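Tryptophan decarboxylase 1 (Oryza sativa subsp. japonica, PDB 6KHO) catalyses the pyridoxal-phosphate-dependent decarboxylation of L-tryptophan to tryptamine and of 5-hydroxy-L-tryptophan to serotonin, and works as a homodimer. Local coordinates at the interface of chains A and B. Residues are numbered along the deposited sequence; one frame, centred on the assembly and turned at random. Chains: chain A/B, Tryptophan decarboxylase 1.

All three contacts belong to the two-fold homodimer interface. Contacts 2 and 3 are neighbours, with C-alpha centres about 9 Å apart, and share A:Phe77, A:Leu84 and B:Met391, where helix 77-88 of one chain lies against helix 386-420 of the other. Between C-alpha centres, contact 1 lies about 23 Å from contact 2 and about 28 Å from contact 3, yet its helices 27-47 and 110-122 meet again, chains exchanged, in contact 2. Its centre is about 19 Å from A:Tyr359, the proton donor, against about 32 Å for the others. Contacts 1 and 2 are mainly apolar; contact 3 adds a salt bridge and hydrogen bonds at one flank.

Contact 1: the interface of chains A and B. Residues chain A 118, 122, 124, 132, 134, 384; chain B 40, 44, 88, 92-93.
This mostly apolar homodimer interface of a group II, pyridoxal-phosphate-dependent decarboxylase is centred on two methionines, A:Met122 and B:Met92, and helps hold the two subunits together. Their side chains cross at about a right angle, and the thioether sulfur SD of A:Met122 lies 3.4 Å from the terminal methyl CE of B:Met92. Both side chains bend at their last torsion, which brings sulfur and methyl of each against those of the other. Further back, methylene CG of A:Met122 sits over one face of the B:Tyr44 ring, offset toward the rim and 4.0 Å above its plane. The phenol OH of the same tyrosine is joined to the backbone O of A:Met122 through a water, 2.7 Å from B:Tyr44 OH and 2.8 Å from A:Met122 O. One helical turn earlier, the branch methyl CG2 of A:Ile118 touches CE2 of the B:Phe40 ring at 3.7 Å, the two side chains crossing nearly perpendicularly. On the other flank, the methyl CB of A:Ala134 packs on CG of B:Met92 and CG1 of B:Val88, while A:Phe384 meets that valine methyl tip to tip. A direct polar tie lies at A:Ser132: its hydroxyl OG, anti to the backbone N (chi1 -168°), accepts the backbone N-H of B:Thr93 at 3.2 Å, with 153° at the hydrogen.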
loop_
_atom_site.group_PDB
_atom_site.type_symbol
_atom_site.label_atom_id
_atom_site.label_comp_id
_atom_site.label_asym_id
_atom_site.label_seq_id
_atom_site.Cartn_x
_atom_site.Cartn_y
_atom_site.Cartn_z
ATOM N N ILE A 118 -10.773 12.928 -3.668
ATOM C CA ILE A 118 -10.384 14.078 -2.855
ATOM C C ILE A 118 -9.050 13.813 -2.157
ATOM O O ILE A 118 -8.166 14.680 -2.126
ATOM C CB ILE A 118 -11.519 14.431 -1.876
ATOM C CG1 ILE A 118 -12.706 14.982 -2.687
ATOM C CG2 ILE A 118 -11.050 15.469 -0.864
ATOM C CD1 ILE A 118 -14.037 15.103 -1.925
ATOM N N MET A 122 -5.626 16.253 -2.569
ATOM C CA MET A 122 -4.946 16.894 -1.451
ATOM C C MET A 122 -3.569 16.276 -1.233
ATOM O O MET A 122 -2.597 16.988 -0.934
ATOM C CB MET A 122 -5.819 16.789 -0.202
ATOM C CG MET A 122 -7.141 17.560 -0.404
ATOM S SD MET A 122 -8.098 17.742 1.107
ATOM C CE MET A 122 -8.141 16.049 1.679
ATOM N N THR A 124 -1.950 14.469 0.938
ATOM C CA THR A 124 -1.173 14.568 2.163
ATOM C C THR A 124 -0.517 13.219 2.467
ATOM O O THR A 124 -0.974 12.161 2.025
ATOM C CB THR A 124 -2.054 15.028 3.344
ATOM O OG1 THR A 124 -3.116 14.081 3.560
ATOM C CG2 THR A 124 -2.658 16.436 3.069
ATOM N N SER A 132 -0.305 15.784 9.242
ATOM C CA SER A 132 -1.655 16.224 8.883
ATOM C C SER A 132 -2.678 15.726 9.904
ATOM O O SER A 132 -3.187 14.600 9.774
ATOM C CB SER A 132 -2.049 15.728 7.487
ATOM O OG SER A 132 -3.220 16.395 7.068
ATOM N N ALA A 134 -5.906 16.061 10.644
ATOM C CA ALA A 134 -7.194 15.536 10.193
ATOM C C ALA A 134 -7.067 14.137 9.596
ATOM O O ALA A 134 -7.963 13.311 9.768
ATOM C CB ALA A 134 -7.821 16.497 9.160
ATOM N N PHE A 384 -4.311 9.266 2.776
ATOM C CA PHE A 384 -5.477 9.583 3.604
ATOM C C PHE A 384 -6.621 8.619 3.257
ATOM O O PHE A 384 -7.619 8.982 2.632
ATOM C CB PHE A 384 -5.848 11.044 3.362
ATOM C CG PHE A 384 -6.913 11.598 4.281
ATOM C CD1 PHE A 384 -7.488 10.829 5.287
ATOM C CD2 PHE A 384 -7.344 12.904 4.111
ATOM C CE1 PHE A 384 -8.465 11.361 6.109
ATOM C CE2 PHE A 384 -8.321 13.446 4.927
ATOM C CZ PHE A 384 -8.887 12.674 5.921
ATOM N N PHE B 40 -14.857 20.829 -5.285
ATOM C CA PHE B 40 -14.051 21.003 -4.083
ATOM C C PHE B 40 -12.571 21.079 -4.431
ATOM O O PHE B 40 -11.835 21.930 -3.914
ATOM C CB PHE B 40 -14.301 19.855 -3.104
ATOM C CG PHE B 40 -13.349 19.860 -1.953
ATOM C CD1 PHE B 40 -13.618 20.627 -0.826
ATOM C CD2 PHE B 40 -12.155 19.157 -2.020
ATOM C CE1 PHE B 40 -12.723 20.670 0.229
ATOM C CE2 PHE B 40 -11.247 19.193 -0.976
ATOM C CZ PHE B 40 -11.536 19.947 0.159
ATOM N N TYR B 44 -10.051 24.056 -3.844
ATOM C CA TYR B 44 -8.949 23.821 -2.918
ATOM C C TYR B 44 -7.626 24.339 -3.478
ATOM O O TYR B 44 -6.902 25.080 -2.802
ATOM C CB TYR B 44 -8.857 22.324 -2.581
ATOM C CG TYR B 44 -7.713 22.000 -1.651
ATOM C CD1 TYR B 44 -7.787 22.305 -0.289
ATOM C CD2 TYR B 44 -6.541 21.405 -2.123
ATOM C CE1 TYR B 44 -6.726 22.020 0.580
ATOM C CE2 TYR B 44 -5.478 21.102 -1.247
ATOM C CZ TYR B 44 -5.577 21.416 0.091
ATOM O OH TYR B 44 -4.536 21.130 0.958
ATOM N N VAL B 88 -12.678 18.843 8.518
ATOM C CA VAL B 88 -11.474 18.135 8.072
ATOM C C VAL B 88 -10.422 19.104 7.550
ATOM O O VAL B 88 -9.292 19.148 8.051
ATOM C CB VAL B 88 -11.810 17.089 6.989
ATOM C CG1 VAL B 88 -10.519 16.418 6.472
ATOM C CG2 VAL B 88 -12.786 16.064 7.527
ATOM N N MET B 92 -6.032 20.018 8.457
ATOM C CA MET B 92 -5.031 19.365 7.620
ATOM C C MET B 92 -3.746 20.177 7.580
ATOM O O MET B 92 -3.763 21.407 7.665
ATOM C CB MET B 92 -5.536 19.203 6.187
ATOM C CG MET B 92 -6.553 18.107 5.962
ATOM S SD MET B 92 -7.419 18.577 4.440
ATOM C CE MET B 92 -6.049 19.136 3.433
ATOM N N THR B 93 -2.631 19.481 7.389
ATOM C CA THR B 93 -1.395 20.114 6.939
ATOM C C THR B 93 -1.387 20.126 5.413
ATOM O O THR B 93 -1.558 19.080 4.783
ATOM C CB THR B 93 -0.183 19.362 7.483
ATOM O OG1 THR B 93 -0.256 19.373 8.909
ATOM C CG2 THR B 93 1.125 20.013 7.024
HETATM O O HOH W 1 -2.580 19.214 0.800
#

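Contact 2: the interface of chains A and B. Residues chain A 37, 40-41, 77, 81, 84; chain B 114, 118, 122, 387, 391.
B:Ile118, on helix 110-122, pushes its branched side chain between helices 27-47 and 77-88 of chain A in this apolar part of the homodimer interface. Its end methyl CD1 meets the thioether SD of A:Met81 tip to tip at 3.8 Å and lies equally near the methyl CB of A:Ala37. With CG1 beside the backbone N (chi1 -72°), the branch methyl CG2 is left anti to it and points toward the A:Phe40 ring, 3.7 Å from CE2. A:Leu84 touches both methyls: its CD2 approaches B:Ile118 CD1 to 3.9 Å and also sits over the centre of the A:Phe40 ring, 3.7 Å above the plane. B:Ile118 CG2 approaches the same face nearer the rim, and the two side chains share it. The second methyl of A:Leu84, CD1, touches CD1 of B:Leu387, their side chains crossing at about a right angle. At the N-terminal start of helix 77-88, A:Phe77 carries its ring toward chain B with CG anti to the backbone N (chi1 -171°). B:Met391, extended beyond CG, crosses it at a slant, SD against CE1 and CZ, and ends with its methyl CE near A:Met81 and A:Leu84. At the ring tip, CZ of A:Phe77 rests 3.5 Å from the methyl CB of B:Ala114.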
loop_
_atom_site.group_PDB
_atom_site.type_symbol
_atom_site.label_atom_id
_atom_site.label_comp_id
_atom_site.label_asym_id
_atom_site.label_seq_id
_atom_site.Cartn_x
_atom_site.Cartn_y
_atom_site.Cartn_z
ATOM N N ALA A 37 -12.508 12.500 -17.141
ATOM C CA ALA A 37 -12.481 11.242 -16.404
ATOM C C ALA A 37 -13.869 10.868 -15.884
ATOM O O ALA A 37 -14.254 9.693 -15.922
ATOM C CB ALA A 37 -11.467 11.331 -15.250
ATOM N N PHE A 40 -15.945 9.542 -18.774
ATOM C CA PHE A 40 -15.550 8.157 -19.021
ATOM C C PHE A 40 -16.204 7.215 -18.019
ATOM O O PHE A 40 -16.707 6.150 -18.399
ATOM C CB PHE A 40 -14.029 7.983 -18.958
ATOM C CG PHE A 40 -13.597 6.530 -18.952
ATOM C CD1 PHE A 40 -13.511 5.816 -20.141
ATOM C CD2 PHE A 40 -13.337 5.861 -17.754
ATOM C CE1 PHE A 40 -13.143 4.472 -20.141
ATOM C CE2 PHE A 40 -12.980 4.520 -17.749
ATOM C CZ PHE A 40 -12.885 3.825 -18.944
ATOM N N ILE A 41 -16.183 7.579 -16.727
ATOM C CA ILE A 41 -16.714 6.679 -15.700
ATOM C C ILE A 41 -18.215 6.480 -15.889
ATOM O O ILE A 41 -18.722 5.356 -15.789
ATOM C CB ILE A 41 -16.387 7.208 -14.286
ATOM C CG1 ILE A 41 -14.894 7.081 -13.974
ATOM C CG2 ILE A 41 -17.178 6.453 -13.240
ATOM C CD1 ILE A 41 -14.452 7.972 -12.821
ATOM N N PHE A 77 -4.857 15.766 -23.266
ATOM C CA PHE A 77 -5.383 14.703 -22.420
ATOM C C PHE A 77 -6.504 13.937 -23.112
ATOM O O PHE A 77 -6.764 12.788 -22.761
ATOM C CB PHE A 77 -5.864 15.278 -21.083
ATOM C CG PHE A 77 -6.229 14.229 -20.069
ATOM C CD1 PHE A 77 -5.255 13.405 -19.523
ATOM C CD2 PHE A 77 -7.552 14.070 -19.658
ATOM C CE1 PHE A 77 -5.585 12.436 -18.581
ATOM C CE2 PHE A 77 -7.892 13.106 -18.717
ATOM C CZ PHE A 77 -6.909 12.281 -18.184
ATOM N N MET A 81 -7.057 9.801 -22.961
ATOM C CA MET A 81 -8.346 9.145 -22.750
ATOM C C MET A 81 -8.760 8.294 -23.949
ATOM O O MET A 81 -9.409 7.257 -23.774
ATOM C CB MET A 81 -9.433 10.182 -22.455
ATOM C CG MET A 81 -9.223 10.970 -21.147
ATOM S SD MET A 81 -9.250 9.885 -19.702
ATOM C CE MET A 81 -10.917 9.244 -19.811
ATOM N N LEU A 84 -6.878 5.159 -23.508
ATOM C CA LEU A 84 -7.568 4.413 -22.462
ATOM C C LEU A 84 -8.732 3.611 -23.038
ATOM O O LEU A 84 -8.879 2.412 -22.764
ATOM C CB LEU A 84 -8.067 5.375 -21.382
ATOM C CG LEU A 84 -8.898 4.731 -20.282
ATOM C CD1 LEU A 84 -8.009 3.862 -19.395
ATOM C CD2 LEU A 84 -9.614 5.799 -19.469
ATOM N N ALA B 114 -6.471 12.182 -12.375
ATOM C CA ALA B 114 -7.432 11.576 -13.294
ATOM C C ALA B 114 -7.218 10.068 -13.401
ATOM O O ALA B 114 -8.172 9.286 -13.321
ATOM C CB ALA B 114 -7.317 12.243 -14.668
ATOM N N ILE B 118 -9.879 7.090 -12.311
ATOM C CA ILE B 118 -10.394 6.072 -13.220
ATOM C C ILE B 118 -10.092 4.684 -12.670
ATOM O O ILE B 118 -10.936 3.782 -12.720
ATOM C CB ILE B 118 -9.812 6.301 -14.631
ATOM C CG1 ILE B 118 -10.456 7.556 -15.241
ATOM C CG2 ILE B 118 -10.049 5.085 -15.545
ATOM C CD1 ILE B 118 -9.648 8.175 -16.358
ATOM N N MET B 122 -12.969 1.751 -11.983
ATOM C CA MET B 122 -12.916 0.403 -12.539
ATOM C C MET B 122 -12.692 -0.620 -11.443
ATOM O O MET B 122 -13.248 -1.727 -11.495
ATOM C CB MET B 122 -11.816 0.309 -13.592
ATOM C CG MET B 122 -12.069 1.267 -14.772
ATOM S SD MET B 122 -10.910 1.080 -16.156
ATOM C CE MET B 122 -9.317 1.059 -15.314
ATOM N N LEU B 387 -1.855 2.839 -13.941
ATOM C CA LEU B 387 -2.593 3.679 -14.879
ATOM C C LEU B 387 -2.189 5.142 -14.743
ATOM O O LEU B 387 -1.946 5.832 -15.742
ATOM C CB LEU B 387 -4.101 3.511 -14.666
ATOM C CG LEU B 387 -5.011 4.254 -15.666
ATOM C CD1 LEU B 387 -4.739 3.806 -17.106
ATOM C CD2 LEU B 387 -6.484 4.067 -15.331
ATOM N N MET B 391 -0.381 7.603 -17.491
ATOM C CA MET B 391 -1.041 8.837 -17.918
ATOM C C MET B 391 -0.130 10.041 -17.761
ATOM O O MET B 391 -0.163 10.962 -18.587
ATOM C CB MET B 391 -2.340 9.051 -17.135
ATOM C CG MET B 391 -3.457 8.122 -17.577
ATOM S SD MET B 391 -5.078 8.771 -17.134
ATOM C CE MET B 391 -6.143 7.679 -18.074
#

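Contact 3: the interface of chains A and B. Residues chain A 71, 75, 77, 79-80, 83-84; chain B 390-391, 394-395.
OE1 of the A:Glu83 carboxylate is gripped by the guanidinium NE of B:Arg394 at 2.9 Å and by a water that also binds the indole NE1 of B:Trp390. This is the polar, salt-bridged flank of the homodimer interface, which ties helix 77-88 to helix 386-420 of the partner. The other oxygen, OE2, takes NH2 of B:Arg394 at 2.8 Å, completing a side-on salt bridge with one nitrogen to each oxygen. Both oxygens lie near the guanidinium plane, but the nitrogens approach from above the carboxylate, the two planes being 41° apart. A bend at chi2 (55°) turns the arginine toward the glutamate, and its CB rests on one face of B:Trp390, whose edge meets A:Glu83 CB. An alanine in place of B:Arg394 would probably leave the A:Glu83 carboxylate without its charged mate and freer to turn. Next along helix 386-420, the hydroxyl OG1 of B:Thr395 donates to the backbone O of B:Met391 at 2.7 Å. OG1 of A:Thr80 hydrogen-bonds to B:Thr395 OG1 at 2.8 Å. The backbone N of A:Ala75 donates to O of B:Thr395 at 2.8 Å. In the fold, helix 77-88 and the loop before it lie against helix 386-420 of the partner subunit.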
loop_
_atom_site.group_PDB
_atom_site.type_symbol
_atom_site.label_atom_id
_atom_site.label_comp_id
_atom_site.label_asym_id
_atom_site.label_seq_id
_atom_site.Cartn_x
_atom_site.Cartn_y
_atom_site.Cartn_z
ATOM N N PRO A 71 6.565 9.007 -25.017
ATOM C CA PRO A 71 6.695 10.120 -25.974
ATOM C C PRO A 71 7.632 11.196 -25.453
ATOM O O PRO A 71 7.715 11.453 -24.249
ATOM C CB PRO A 71 5.261 10.650 -26.100
ATOM C CG PRO A 71 4.606 10.270 -24.778
ATOM C CD PRO A 71 5.231 8.943 -24.402
ATOM N N ALA A 75 0.931 15.586 -25.126
ATOM C CA ALA A 75 -0.259 15.324 -25.921
ATOM C C ALA A 75 -1.484 15.834 -25.179
ATOM O O ALA A 75 -1.501 15.843 -23.939
ATOM C CB ALA A 75 -0.434 13.828 -26.221
ATOM N N PHE A 77 -4.857 15.766 -23.266
ATOM C CA PHE A 77 -5.383 14.703 -22.420
ATOM C C PHE A 77 -6.504 13.937 -23.112
ATOM O O PHE A 77 -6.764 12.788 -22.761
ATOM C CB PHE A 77 -5.864 15.278 -21.083
ATOM C CG PHE A 77 -6.229 14.229 -20.069
ATOM C CD1 PHE A 77 -5.255 13.405 -19.523
ATOM C CD2 PHE A 77 -7.552 14.070 -19.658
ATOM C CE1 PHE A 77 -5.585 12.436 -18.581
ATOM C CE2 PHE A 77 -7.892 13.106 -18.717
ATOM C CZ PHE A 77 -6.909 12.281 -18.184
ATOM N N VAL A 79 -6.221 12.690 -25.956
ATOM C CA VAL A 79 -5.521 11.575 -26.590
ATOM C C VAL A 79 -5.245 10.468 -25.577
ATOM O O VAL A 79 -5.413 9.280 -25.872
ATOM C CB VAL A 79 -4.225 12.078 -27.248
ATOM C CG1 VAL A 79 -3.364 10.901 -27.716
ATOM C CG2 VAL A 79 -4.555 13.027 -28.407
ATOM N N THR A 80 -4.824 10.839 -24.365
ATOM C CA THR A 80 -4.641 9.849 -23.309
ATOM C C THR A 80 -5.932 9.085 -23.047
ATOM O O THR A 80 -5.931 7.854 -22.956
ATOM C CB THR A 80 -4.153 10.545 -22.043
ATOM O OG1 THR A 80 -2.979 11.304 -22.368
ATOM C CG2 THR A 80 -3.837 9.508 -20.951
ATOM N N GLU A 83 -6.684 6.605 -25.900
ATOM C CA GLU A 83 -5.904 5.374 -25.746
ATOM C C GLU A 83 -6.410 4.527 -24.586
ATOM O O GLU A 83 -6.398 3.296 -24.672
ATOM C CB GLU A 83 -4.418 5.708 -25.591
ATOM C CG GLU A 83 -3.893 6.493 -26.818
ATOM C CD GLU A 83 -2.383 6.675 -26.840
ATOM O OE1 GLU A 83 -1.732 6.507 -25.790
ATOM O OE2 GLU A 83 -1.840 6.997 -27.918
ATOM N N LEU A 84 -6.878 5.159 -23.508
ATOM C CA LEU A 84 -7.568 4.413 -22.462
ATOM C C LEU A 84 -8.732 3.611 -23.038
ATOM O O LEU A 84 -8.879 2.412 -22.764
ATOM C CB LEU A 84 -8.067 5.375 -21.382
ATOM C CG LEU A 84 -8.898 4.731 -20.282
ATOM C CD1 LEU A 84 -8.009 3.862 -19.395
ATOM C CD2 LEU A 84 -9.614 5.799 -19.469
ATOM N N TRP B 390 1.383 5.809 -16.191
ATOM C CA TRP B 390 1.363 5.884 -17.648
ATOM C C TRP B 390 0.723 7.188 -18.122
ATOM O O TRP B 390 1.224 7.829 -19.051
ATOM C CB TRP B 390 0.620 4.675 -18.223
ATOM C CG TRP B 390 0.236 4.857 -19.685
ATOM C CD1 TRP B 390 1.068 4.777 -20.771
ATOM C CD2 TRP B 390 -1.066 5.155 -20.197
ATOM N NE1 TRP B 390 0.356 5.000 -21.930
ATOM C CE2 TRP B 390 -0.956 5.234 -21.605
ATOM C CE3 TRP B 390 -2.319 5.358 -19.603
ATOM C CZ2 TRP B 390 -2.049 5.508 -22.425
ATOM C CZ3 TRP B 390 -3.406 5.625 -20.413
ATOM C CH2 TRP B 390 -3.264 5.708 -21.817
ATOM N N MET B 391 -0.381 7.603 -17.491
ATOM C CA MET B 391 -1.041 8.837 -17.918
ATOM C C MET B 391 -0.130 10.041 -17.761
ATOM O O MET B 391 -0.163 10.962 -18.587
ATOM C CB MET B 391 -2.340 9.051 -17.135
ATOM C CG MET B 391 -3.457 8.122 -17.577
ATOM S SD MET B 391 -5.078 8.771 -17.134
ATOM C CE MET B 391 -6.143 7.679 -18.074
ATOM N N ARG B 394 2.415 9.693 -20.646
ATOM C CA ARG B 394 1.800 9.801 -21.974
ATOM C C ARG B 394 1.261 11.208 -22.235
ATOM O O ARG B 394 1.315 11.698 -23.369
ATOM C CB ARG B 394 0.681 8.761 -22.133
ATOM C CG ARG B 394 -0.121 8.842 -23.468
ATOM C CD ARG B 394 0.803 8.760 -24.715
ATOM N NE ARG B 394 0.082 8.699 -26.001
ATOM C CZ ARG B 394 0.282 9.538 -27.022
ATOM N NH1 ARG B 394 1.170 10.516 -26.923
ATOM N NH2 ARG B 394 -0.405 9.394 -28.157
ATOM N N THR B 395 0.723 11.866 -21.207
ATOM C CA THR B 395 0.142 13.190 -21.391
ATOM C C THR B 395 1.214 14.270 -21.485
ATOM O O THR B 395 1.127 15.156 -22.342
ATOM C CB THR B 395 -0.826 13.497 -20.243
ATOM O OG1 THR B 395 -1.811 12.451 -20.148
ATOM C CG2 THR B 395 -1.514 14.837 -20.476
HETATM O O HOH W 2 0.661 5.497 -24.833
#